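Putative short-chain oxidoreductase (Thermus thermophilus, PDB 2YUT) binds NADP(+) in a Rossmann-fold domain and is probably an oxidoreductase of the short-chain dehydrogenase/reductase family. Local coordinates at residues G11-F16 with P185-A189; L51-A57 with F103-H107. Residues are numbered along the deposited sequence.

Interaction 1. Residues G11-F16 with P185-A189. With NAP (NADP nicotinamide-adenine-dinucleotide phosphate), chain B.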
loop_
_atom_site.group_PDB
_atom_site.type_symbol
_atom_site.label_atom_id
_atom_site.label_comp_id
_atom_site.label_asym_id
_atom_site.label_seq_id
_atom_site.Cartn_x
_atom_site.Cartn_y
_atom_site.Cartn_z
ATOM N N GLY A 11 20.123 -6.773 -8.282
ATOM C CA GLY A 11 20.685 -6.157 -9.473
ATOM C C GLY A 11 21.073 -4.703 -9.273
ATOM O O GLY A 11 22.207 -4.314 -9.564
ATOM N N LEU A 12 20.133 -3.890 -8.793
ATOM C CA LEU A 12 20.402 -2.474 -8.551
ATOM C C LEU A 12 21.373 -2.286 -7.387
ATOM O O LEU A 12 22.301 -1.479 -7.465
ATOM C CB LEU A 12 19.109 -1.715 -8.234
ATOM C CG LEU A 12 18.309 -1.047 -9.359
ATOM C CD1 LEU A 12 19.189 -0.020 -10.081
ATOM C CD2 LEU A 12 17.803 -2.101 -10.326
ATOM N N GLY A 13 21.142 -3.030 -6.309
ATOM C CA GLY A 13 21.984 -2.923 -5.128
ATOM C C GLY A 13 23.455 -3.141 -5.427
ATOM O O GLY A 13 24.312 -2.420 -4.910
ATOM N N GLY A 14 23.742 -4.144 -6.255
ATOM C CA GLY A 14 25.111 -4.446 -6.631
ATOM C C GLY A 14 25.737 -3.310 -7.427
ATOM O O GLY A 14 26.915 -3.002 -7.249
ATOM N N ALA A 15 24.951 -2.689 -8.305
ATOM C CA ALA A 15 25.439 -1.577 -9.121
ATOM C C ALA A 15 25.761 -0.392 -8.223
ATOM O O ALA A 15 26.774 0.275 -8.411
ATOM C CB ALA A 15 24.402 -1.178 -10.153
ATOM N N PHE A 16 24.889 -0.131 -7.252
ATOM C CA PHE A 16 25.114 0.961 -6.314
ATOM C C PHE A 16 26.357 0.682 -5.474
ATOM O O PHE A 16 27.144 1.589 -5.215
ATOM C CB PHE A 16 23.911 1.136 -5.384
ATOM C CG PHE A 16 22.812 1.976 -5.966
ATOM C CD1 PHE A 16 22.963 3.354 -6.082
ATOM C CD2 PHE A 16 21.628 1.391 -6.405
ATOM C CE1 PHE A 16 21.946 4.144 -6.625
ATOM C CE2 PHE A 16 20.604 2.172 -6.951
ATOM C CZ PHE A 16 20.765 3.550 -7.060
ATOM N N PRO A 185 21.496 -2.417 -14.941
ATOM C CA PRO A 185 21.431 -1.891 -13.576
ATOM C C PRO A 185 22.467 -0.794 -13.313
ATOM O O PRO A 185 22.196 0.155 -12.578
ATOM C CB PRO A 185 21.624 -3.141 -12.706
ATOM C CG PRO A 185 22.307 -4.124 -13.615
ATOM C CD PRO A 185 21.654 -3.879 -14.947
ATOM N N GLU A 186 23.637 -0.909 -13.937
ATOM C CA GLU A 186 24.692 0.088 -13.763
ATOM C C GLU A 186 24.237 1.462 -14.238
ATOM O O GLU A 186 24.532 2.474 -13.609
ATOM C CB GLU A 186 25.957 -0.316 -14.532
ATOM C CG GLU A 186 26.710 -1.509 -13.951
ATOM C CD GLU A 186 26.078 -2.843 -14.301
ATOM O OE1 GLU A 186 25.137 -2.872 -15.123
ATOM O OE2 GLU A 186 26.535 -3.870 -13.757
ATOM N N GLU A 187 23.515 1.490 -15.353
ATOM C CA GLU A 187 23.019 2.744 -15.910
ATOM C C GLU A 187 21.954 3.373 -15.000
ATOM O O GLU A 187 21.936 4.587 -14.803
ATOM C CB GLU A 187 22.430 2.503 -17.307
ATOM C CG GLU A 187 22.031 3.779 -18.028
ATOM C CD GLU A 187 23.227 4.649 -18.398
ATOM O OE1 GLU A 187 24.353 4.386 -17.916
ATOM O OE2 GLU A 187 23.037 5.607 -19.172
ATOM N N ALA A 188 21.064 2.549 -14.455
ATOM C CA ALA A 188 20.012 3.056 -13.568
ATOM C C ALA A 188 20.641 3.678 -12.321
ATOM O O ALA A 188 20.249 4.756 -11.882
ATOM C CB ALA A 188 19.061 1.922 -13.171
ATOM N N ALA A 189 21.626 2.992 -11.755
ATOM C CA ALA A 189 22.308 3.494 -10.570
ATOM C C ALA A 189 23.043 4.799 -10.888
ATOM O O ALA A 189 23.049 5.729 -10.077
ATOM C CB ALA A 189 23.295 2.446 -10.049
HETATM P PA NAP B . 16.412 -7.802 -7.356
HETATM O O1A NAP B . 15.438 -9.081 -7.288
HETATM O O2A NAP B . 17.538 -7.983 -8.299
HETATM O O5B NAP B . 16.917 -7.559 -5.849
HETATM C C5B NAP B . 15.979 -7.522 -4.772
HETATM C C4B NAP B . 16.707 -7.303 -3.447
HETATM O O4B NAP B . 15.724 -7.254 -2.398
HETATM C C3B NAP B . 17.625 -8.491 -3.143
HETATM O O3B NAP B . 18.855 -8.023 -2.582
HETATM C C2B NAP B . 16.831 -9.257 -2.087
HETATM O O2B NAP B . 17.734 -9.933 -1.209
HETATM C C1B NAP B . 16.250 -8.060 -1.335
HETATM N N9A NAP B . 15.172 -8.501 -0.422
HETATM C C8A NAP B . 14.012 -9.038 -0.792
HETATM N N7A NAP B . 13.299 -9.344 0.291
HETATM C C5A NAP B . 14.012 -8.997 1.358
HETATM C C6A NAP B . 13.807 -9.089 2.729
HETATM N N6A NAP B . 12.680 -9.609 3.208
HETATM N N1A NAP B . 14.764 -8.650 3.558
HETATM C C2A NAP B . 15.888 -8.135 3.089
HETATM N N3A NAP B . 16.118 -8.033 1.793
HETATM C C4A NAP B . 15.206 -8.455 0.906
HETATM O O3 NAP B . 15.450 -6.560 -7.720
HETATM P PN NAP B . 16.002 -5.164 -8.304
HETATM O O1N NAP B . 15.718 -5.100 -9.756
HETATM O O2N NAP B . 17.389 -4.935 -7.844
HETATM O O5D NAP B . 15.041 -4.080 -7.601
HETATM C C5D NAP B . 15.533 -3.227 -6.564
HETATM C C4D NAP B . 14.485 -2.186 -6.158
HETATM O O4D NAP B . 14.153 -1.440 -7.346
HETATM C C3D NAP B . 13.190 -2.866 -5.707
HETATM O O3D NAP B . 12.442 -2.018 -4.831
HETATM C C2D NAP B . 12.457 -3.019 -7.037
HETATM O O2D NAP B . 11.046 -3.153 -6.844
HETATM C C1D NAP B . 12.754 -1.636 -7.614
HETATM N N1N NAP B . 12.432 -1.524 -9.054
HETATM C C2N NAP B . 12.966 -2.443 -9.967
HETATM C C3N NAP B . 12.656 -2.336 -11.317
HETATM C C7N NAP B . 13.245 -3.333 -12.318
HETATM O O7N NAP B . 12.848 -3.373 -13.481
HETATM N N7N NAP B . 14.187 -4.133 -11.824
HETATM C C4N NAP B . 11.816 -1.320 -11.760
HETATM C C5N NAP B . 11.284 -0.405 -10.858
HETATM C C6N NAP B . 11.588 -0.503 -9.506
HETATM P P2B NAP B . 18.210 -11.449 -1.479
HETATM O O1X NAP B . 18.425 -11.616 -3.066
HETATM O O2X NAP B . 19.669 -11.551 -0.803
HETATM O O3X NAP B . 17.262 -12.444 -0.931
#

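Interaction 2. Residues L51-A57 with F103-H107. With NAP (NADP nicotinamide-adenine-dinucleotide phosphate), chain B.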
loop_
_atom_site.group_PDB
_atom_site.type_symbol
_atom_site.label_atom_id
_atom_site.label_comp_id
_atom_site.label_asym_id
_atom_site.label_seq_id
_atom_site.Cartn_x
_atom_site.Cartn_y
_atom_site.Cartn_z
ATOM N N LEU A 51 14.965 -8.017 6.358
ATOM C CA LEU A 51 14.401 -6.745 6.790
ATOM C C LEU A 51 12.891 -6.728 7.027
ATOM O O LEU A 51 12.339 -5.712 7.455
ATOM C CB LEU A 51 14.818 -5.642 5.803
ATOM C CG LEU A 51 16.350 -5.490 5.716
ATOM C CD1 LEU A 51 16.728 -4.413 4.719
ATOM C CD2 LEU A 51 16.904 -5.141 7.098
ATOM N N ALA A 52 12.225 -7.848 6.758
ATOM C CA ALA A 52 10.787 -7.945 6.987
ATOM C C ALA A 52 10.607 -8.310 8.460
ATOM O O ALA A 52 9.502 -8.276 8.992
ATOM C CB ALA A 52 10.164 -9.015 6.090
ATOM N N ASP A 53 11.715 -8.669 9.104
ATOM C CA ASP A 53 11.718 -9.001 10.527
ATOM C C ASP A 53 12.240 -7.740 11.212
ATOM O O ASP A 53 13.438 -7.448 11.160
ATOM C CB ASP A 53 12.662 -10.174 10.803
ATOM C CG ASP A 53 12.659 -10.598 12.266
ATOM O OD1 ASP A 53 12.925 -9.754 13.146
ATOM O OD2 ASP A 53 12.396 -11.789 12.536
ATOM N N GLU A 54 11.344 -6.993 11.849
ATOM C CA GLU A 54 11.732 -5.748 12.495
ATOM C C GLU A 54 12.917 -5.823 13.456
ATOM O O GLU A 54 13.720 -4.892 13.510
ATOM C CB GLU A 54 10.542 -5.117 13.214
ATOM C CG GLU A 54 10.917 -3.818 13.907
ATOM C CD GLU A 54 9.737 -3.126 14.539
ATOM O OE1 GLU A 54 8.707 -3.795 14.765
ATOM O OE2 GLU A 54 9.849 -1.914 14.819
ATOM N N LEU A 55 13.038 -6.910 14.210
ATOM C CA LEU A 55 14.152 -7.031 15.145
ATOM C C LEU A 55 15.480 -7.111 14.395
ATOM O O LEU A 55 16.497 -6.601 14.862
ATOM C CB LEU A 55 13.982 -8.261 16.043
ATOM C CG LEU A 55 12.765 -8.270 16.974
ATOM C CD1 LEU A 55 12.746 -9.571 17.769
ATOM C CD2 LEU A 55 12.816 -7.074 17.914
ATOM N N GLU A 56 15.476 -7.755 13.234
ATOM C CA GLU A 56 16.698 -7.857 12.449
ATOM C C GLU A 56 17.010 -6.505 11.818
ATOM O O GLU A 56 18.171 -6.098 11.738
ATOM C CB GLU A 56 16.560 -8.928 11.366
ATOM C CG GLU A 56 16.560 -10.345 11.913
ATOM C CD GLU A 56 16.696 -11.378 10.819
ATOM O OE1 GLU A 56 17.689 -11.315 10.067
ATOM O OE2 GLU A 56 15.813 -12.251 10.708
ATOM N N ALA A 57 15.971 -5.803 11.375
ATOM C CA ALA A 57 16.167 -4.488 10.777
ATOM C C ALA A 57 16.749 -3.557 11.836
ATOM O O ALA A 57 17.704 -2.825 11.576
ATOM C CB ALA A 57 14.840 -3.934 10.256
ATOM N N PHE A 103 10.457 -0.594 8.532
ATOM C CA PHE A 103 11.310 -0.985 9.654
ATOM C C PHE A 103 12.686 -0.317 9.554
ATOM O O PHE A 103 13.229 0.158 10.548
ATOM C CB PHE A 103 11.465 -2.512 9.722
ATOM C CG PHE A 103 10.178 -3.247 10.005
ATOM C CD1 PHE A 103 9.126 -2.616 10.667
ATOM C CD2 PHE A 103 10.027 -4.579 9.628
ATOM C CE1 PHE A 103 7.941 -3.302 10.947
ATOM C CE2 PHE A 103 8.846 -5.274 9.903
ATOM C CZ PHE A 103 7.802 -4.632 10.564
ATOM N N VAL A 104 13.243 -0.270 8.350
ATOM C CA VAL A 104 14.544 0.360 8.154
ATOM C C VAL A 104 14.482 1.854 8.489
ATOM O O VAL A 104 15.318 2.365 9.231
ATOM C CB VAL A 104 15.034 0.190 6.691
ATOM C CG1 VAL A 104 16.177 1.159 6.400
ATOM C CG2 VAL A 104 15.501 -1.246 6.469
ATOM N N LEU A 105 13.477 2.539 7.952
ATOM C CA LEU A 105 13.316 3.969 8.172
ATOM C C LEU A 105 13.065 4.329 9.635
ATOM O O LEU A 105 13.472 5.392 10.102
ATOM C CB LEU A 105 12.173 4.503 7.303
ATOM C CG LEU A 105 11.960 6.017 7.312
ATOM C CD1 LEU A 105 13.253 6.721 6.899
ATOM C CD2 LEU A 105 10.824 6.382 6.367
ATOM N N LYS A 106 12.396 3.444 10.360
ATOM C CA LYS A 106 12.101 3.702 11.758
ATOM C C LYS A 106 13.324 3.620 12.667
ATOM O O LYS A 106 13.481 4.433 13.572
ATOM C CB LYS A 106 11.049 2.712 12.267
ATOM C CG LYS A 106 10.780 2.817 13.771
ATOM C CD LYS A 106 9.766 1.773 14.236
ATOM C CE LYS A 106 9.481 1.898 15.728
ATOM N NZ LYS A 106 8.596 0.807 16.220
ATOM N N HIS A 107 14.184 2.636 12.423
ATOM C CA HIS A 107 15.363 2.434 13.259
ATOM C C HIS A 107 16.678 3.024 12.757
ATOM O O HIS A 107 17.685 2.989 13.460
ATOM C CB HIS A 107 15.535 0.936 13.498
ATOM C CG HIS A 107 14.354 0.304 14.161
ATOM N ND1 HIS A 107 14.083 0.462 15.503
ATOM C CD2 HIS A 107 13.346 -0.449 13.660
ATOM C CE1 HIS A 107 12.960 -0.167 15.801
ATOM N NE2 HIS A 107 12.493 -0.727 14.700
HETATM P PA NAP B . 16.412 -7.802 -7.356
HETATM O O1A NAP B . 15.438 -9.081 -7.288
HETATM O O2A NAP B . 17.538 -7.983 -8.299
HETATM O O5B NAP B . 16.917 -7.559 -5.849
HETATM C C5B NAP B . 15.979 -7.522 -4.772
HETATM C C4B NAP B . 16.707 -7.303 -3.447
HETATM O O4B NAP B . 15.724 -7.254 -2.398
HETATM C C3B NAP B . 17.625 -8.491 -3.143
HETATM O O3B NAP B . 18.855 -8.023 -2.582
HETATM C C2B NAP B . 16.831 -9.257 -2.087
HETATM O O2B NAP B . 17.734 -9.933 -1.209
HETATM C C1B NAP B . 16.250 -8.060 -1.335
HETATM N N9A NAP B . 15.172 -8.501 -0.422
HETATM C C8A NAP B . 14.012 -9.038 -0.792
HETATM N N7A NAP B . 13.299 -9.344 0.291
HETATM C C5A NAP B . 14.012 -8.997 1.358
HETATM C C6A NAP B . 13.807 -9.089 2.729
HETATM N N6A NAP B . 12.680 -9.609 3.208
HETATM N N1A NAP B . 14.764 -8.650 3.558
HETATM C C2A NAP B . 15.888 -8.135 3.089
HETATM N N3A NAP B . 16.118 -8.033 1.793
HETATM C C4A NAP B . 15.206 -8.455 0.906
HETATM O O3 NAP B . 15.450 -6.560 -7.720
HETATM P PN NAP B . 16.002 -5.164 -8.304
HETATM O O1N NAP B . 15.718 -5.100 -9.756
HETATM O O2N NAP B . 17.389 -4.935 -7.844
HETATM O O5D NAP B . 15.041 -4.080 -7.601
HETATM C C5D NAP B . 15.533 -3.227 -6.564
HETATM C C4D NAP B . 14.485 -2.186 -6.158
HETATM O O4D NAP B . 14.153 -1.440 -7.346
HETATM C C3D NAP B . 13.190 -2.866 -5.707
HETATM O O3D NAP B . 12.442 -2.018 -4.831
HETATM C C2D NAP B . 12.457 -3.019 -7.037
HETATM O O2D NAP B . 11.046 -3.153 -6.844
HETATM C C1D NAP B . 12.754 -1.636 -7.614
HETATM N N1N NAP B . 12.432 -1.524 -9.054
HETATM C C2N NAP B . 12.966 -2.443 -9.967
HETATM C C3N NAP B . 12.656 -2.336 -11.317
HETATM C C7N NAP B . 13.245 -3.333 -12.318
HETATM O O7N NAP B . 12.848 -3.373 -13.481
HETATM N N7N NAP B . 14.187 -4.133 -11.824
HETATM C C4N NAP B . 11.816 -1.320 -11.760
HETATM C C5N NAP B . 11.284 -0.405 -10.858
HETATM C C6N NAP B . 11.588 -0.503 -9.506
HETATM P P2B NAP B . 18.210 -11.449 -1.479
HETATM O O1X NAP B . 18.425 -11.616 -3.066
HETATM O O2X NAP B . 19.669 -11.551 -0.803
HETATM O O3X NAP B . 17.262 -12.444 -0.931
#

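Interaction 1. Residues G11-F16 with P185-A189
This is the dinucleotide-binding end of a Rossmann fold of the short-chain dehydrogenase/reductase family: the helix that opens at G11, just after the first strand and its glycine-rich turn, packs against the start of helix 185-196. The two short axes pass 8.2 Å apart and cross at -64°, with A15 and A189 meeting between them. The CA-to-CB bond of A15 points toward the partner, its CB 3.5 Å from P185 O, 3.8 Å from E186 CA and 3.8 Å from A189 CB. G11 has no side chain, and its carbonyl O lies 3.4 Å from P185 CB, so the proline ring rests against the first turn of the helix. L12 and F16, one turn apart, have CA-to-CB bonds that run sideways to the partner, yet the ends of both side chains come nearer to it. The chi1 of L12, -92°, falls between the usual wells; with chi2 in the m well (-59°), its CD1 reaches 3.7 Å from A188 CB. That side chain also touches L164, V167 and T169, so it fills the space between the helix pair and the loop beside the cofactor. The backbone of the same turn faces the pyrophosphate: G11 N donates to NAP O2A at 2.9 Å and L12 N to NAP O2N at 3.1 Å, both nearly straight. Further along, F16 takes an m rotamer that lays its ring against helix 185-196, where V192 and L193 also meet it. A189 lies over one face of this ring in a CH-pi contact, its CB 3.9 Å from the F16 ring centroid and 2° off the ring normal.

Interaction 2. Residues L51-A57 with F103-H107
E54 carries the polar side of this contact. Its extended side chain (t, t) reaches the end of helix 89-107, where OE2 accepts from H107 NE2 at 2.9 Å and forms a salt bridge with K106 NZ at 3.3 Å, a weak hydrogen bond. One carboxylate oxygen thus takes two donors from consecutive residues. Nearer the backbone, E54 CB sits over the face of the F103 ring, 3.5 Å from the centroid in a CH-pi contact, while L51 O and A52 O approach the ring edge, at 3.4 Å from F103 CD2 and 3.2 Å from F103 CE2. Apolar packing completes the join: A57 CB meets F103 CB at 3.7 Å, and L51 CD1 meets V104 CG2 at 3.8 Å. D53 is the N-cap of helix 54-64, its OD1 accepting from E56 N at 3.2 Å and, weakly, from L55 N at 3.0 Å. Just before it, A52 N is bonded to D50 OD1, and E56 OE1 takes the D50 amide. Across the dimer, R83 of the second subunit donates to L105 O. L51 N donates to adenine N1A of NAP at 2.9 Å, placing this turn at the adenine pocket of the Rossmann fold.

In the fold
Interactions 1 and 2 lie on opposite sides of the chain's centre, their centres about 23 Å apart and their nearest atoms about 11 Å apart, and they do not touch. In sequence, 11-16 comes first, then both segments of interaction 2, and finally 185-189, so interaction 1 brings together early and late parts of the chain while interaction 2 joins nearer neighbours. Helices 11-19 and 185-196 meet in the first, helices 54-64 and 89-107 in the second, around a parallel sheet with the Rossmann strand order 3-2-1-4-5-6. The shared element is the cofactor: 11-16 binds NADP at its pyrophosphate and 51-57 at its adenine, so the two contacts border different parts of one extended dinucleotide site.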